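Local coordinates for fucolectin-related protein (Streptococcus pneumoniae, PDB 2J22), which probably binds fucose-containing glycans such as blood group antigens, as a calcium-containing module of a pneumococcal virulence factor, at residues Y76-T79 with D80-I83. Numbering follows the deposited sequence.
Sequences YNRT and DAEI
Arg78 and Asp80 form a side-on, two-nitrogen salt bridge, a worked example of a loop bracing itself through its own side chains. Arg78 NE donates to Asp80 OD1 at 2.9 Å, nearly straight at 174°, and Arg78 NH2 reaches Asp80 OD2, also at 2.9 Å. Both oxygens are met on their syn sides, but the planes are turned 37° apart: OD1 lies in the guanidinium plane, while NE sits 30° out of the carboxylate plane. With CG anti to the backbone N and the chain extended from CG to NE, the arginine runs out alongside the loop to Asp80. Asp80 OD1 does double duty, accepting a further hydrogen bond from Tyr44 N. The Ala81 carbonyl lies over one guanidinium face, offset toward its rim; its O is 3.3 Å from Arg78 CD and is not hydrogen-bonded to NE. A further hydrogen bond, from buried Asn77 ND2 to a lone pair of Ile83 O (2.9 Å), joins the strand end to the far side of the loop. Ile83 CG2 packs against Arg78 O and Thr79 CA. By contrast, Asp80 N is buried here without a partner. Backbone bonds join Tyr76 to Glu141 of strand 139-146, Asn77 to Asn112 and Thr79 to Gly42, where strand 67-77 gives way to the loop leading to strand 89-94.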
ATOM      1  N   TYR A  76       2.862  -5.244   3.676  1.00 22.50           N
ATOM      2  CA  TYR A  76       2.679  -6.016   4.918  1.00 22.32           C
ATOM      3  C   TYR A  76       1.203  -5.954   5.275  1.00 23.08           C
ATOM      4  O   TYR A  76       0.616  -4.881   5.287  1.00 21.69           O
ATOM      5  CB  TYR A  76       3.531  -5.436   6.042  1.00 23.78           C
ATOM      6  CG  TYR A  76       4.985  -5.813   5.887  1.00 25.52           C
ATOM      7  CD1 TYR A  76       5.418  -7.073   6.269  1.00 30.50           C
ATOM      8  CD2 TYR A  76       5.913  -4.953   5.273  1.00 27.76           C
ATOM      9  CE1 TYR A  76       6.717  -7.483   6.093  1.00 32.86           C
ATOM     10  CE2 TYR A  76       7.254  -5.373   5.076  1.00 27.28           C
ATOM     11  CZ  TYR A  76       7.622  -6.639   5.501  1.00 34.37           C
ATOM     12  OH  TYR A  76       8.909  -7.079   5.395  1.00 38.55           O
ATOM     13  N   ASN A  77       0.567  -7.115   5.399  1.00 23.05           N
ATOM     14  CA  ASN A  77      -0.864  -7.160   5.696  1.00 23.53           C
ATOM     15  C   ASN A  77      -1.171  -6.984   7.191  1.00 22.66           C
ATOM     16  O   ASN A  77      -0.293  -7.188   8.021  1.00 22.69           O
ATOM     17  CB  ASN A  77      -1.352  -8.547   5.261  1.00 24.06           C
ATOM     18  CG  ASN A  77      -2.870  -8.631   5.086  1.00 23.62           C
ATOM     19  OD1 ASN A  77      -3.584  -7.655   5.220  1.00 24.61           O
ATOM     20  ND2 ASN A  77      -3.365  -9.844   4.761  1.00 21.51           N
ATOM     21  N   ARG A  78      -2.400  -6.622   7.537  1.00 22.79           N
ATOM     22  CA  ARG A  78      -2.927  -6.834   8.873  1.00 23.30           C
ATOM     23  C   ARG A  78      -2.758  -8.330   9.235  1.00 24.28           C
ATOM     24  O   ARG A  78      -2.747  -9.183   8.339  1.00 23.98           O
ATOM     25  CB  ARG A  78      -4.435  -6.514   8.876  1.00 23.68           C
ATOM     26  CG  ARG A  78      -5.091  -6.491  10.300  1.00 23.95           C
ATOM     27  CD  ARG A  78      -6.573  -6.064  10.303  1.00 21.79           C
ATOM     28  NE  ARG A  78      -7.132  -6.228  11.661  1.00 22.11           N
ATOM     29  CZ  ARG A  78      -8.404  -5.992  11.942  1.00 26.34           C
ATOM     30  NH1 ARG A  78      -9.234  -5.621  10.965  1.00 26.22           N
ATOM     31  NH2 ARG A  78      -8.866  -6.178  13.172  1.00 28.16           N
ATOM     32  N   THR A  79      -2.577  -8.621  10.519  1.00 24.85           N
ATOM     33  CA  THR A  79      -2.344 -10.002  10.986  1.00 27.02           C
ATOM     34  C   THR A  79      -3.279 -10.475  12.132  1.00 28.18           C
ATOM     35  O   THR A  79      -3.434 -11.662  12.331  1.00 31.24           O
ATOM     36  CB  THR A  79      -0.838 -10.216  11.418  1.00 24.76           C
ATOM     37  OG1 THR A  79      -0.526  -9.374  12.525  1.00 23.82           O
ATOM     38  CG2 THR A  79       0.163  -9.806  10.330  1.00 23.94           C
ATOM     39  N   ASP A  80      -3.910  -9.591  12.891  1.00 29.37           N
ATOM     40  CA  ASP A  80      -4.676 -10.070  14.058  1.00 29.98           C
ATOM     41  C   ASP A  80      -6.038 -10.699  13.706  1.00 31.03           C
ATOM     42  O   ASP A  80      -6.453 -11.643  14.354  1.00 30.75           O
ATOM     43  CB  ASP A  80      -4.875  -8.948  15.064  1.00 28.76           C
ATOM     44  CG  ASP A  80      -5.740  -7.819  14.497  1.00 28.28           C
ATOM     45  OD1 ASP A  80      -5.243  -7.065  13.631  1.00 26.94           O
ATOM     46  OD2 ASP A  80      -6.920  -7.638  14.808  1.00 25.62           O
ATOM     47  N   ALA A  81      -6.707 -10.181  12.669  1.00 30.91           N
ATOM     48  CA  ALA A  81      -8.047 -10.595  12.253  1.00 30.18           C
ATOM     49  C   ALA A  81      -8.290 -10.088  10.810  1.00 31.35           C
ATOM     50  O   ALA A  81      -7.520  -9.276  10.300  1.00 30.68           O
ATOM     51  CB  ALA A  81      -9.112 -10.003  13.209  1.00 31.08           C
ATOM     52  N   GLU A  82      -9.351 -10.580  10.170  1.00 31.98           N
ATOM     53  CA  GLU A  82      -9.779 -10.122   8.827  1.00 31.84           C
ATOM     54  C   GLU A  82      -8.649 -10.059   7.802  1.00 31.35           C
ATOM     55  O   GLU A  82      -8.651  -9.172   6.935  1.00 30.36           O
ATOM     56  CB  GLU A  82     -10.434  -8.750   8.917  1.00 31.64           C
ATOM     57  CG  GLU A  82     -11.528  -8.664   9.964  1.00 33.10           C
ATOM     58  CD  GLU A  82     -12.720  -9.526   9.596  1.00 37.52           C
ATOM     59  OE1 GLU A  82     -12.686 -10.216   8.544  1.00 33.53           O
ATOM     60  OE2 GLU A  82     -13.689  -9.492  10.371  1.00 40.04           O
ATOM     61  N   ILE A  83      -7.694 -10.994   7.871  1.00 30.60           N
ATOM     62  CA  ILE A  83      -6.503 -10.890   7.007  1.00 30.15           C
ATOM     63  C   ILE A  83      -6.877 -11.103   5.528  1.00 30.16           C
ATOM     64  O   ILE A  83      -6.154 -10.663   4.615  1.00 27.16           O
ATOM     65  CB  ILE A  83      -5.361 -11.851   7.433  1.00 30.99           C
ATOM     66  CG1 ILE A  83      -5.723 -13.307   7.103  1.00 33.00           C
ATOM     67  CG2 ILE A  83      -4.957 -11.666   8.911  1.00 30.24           C
ATOM     68  CD1 ILE A  83      -4.578 -14.251   7.325  1.00 34.50           C
TER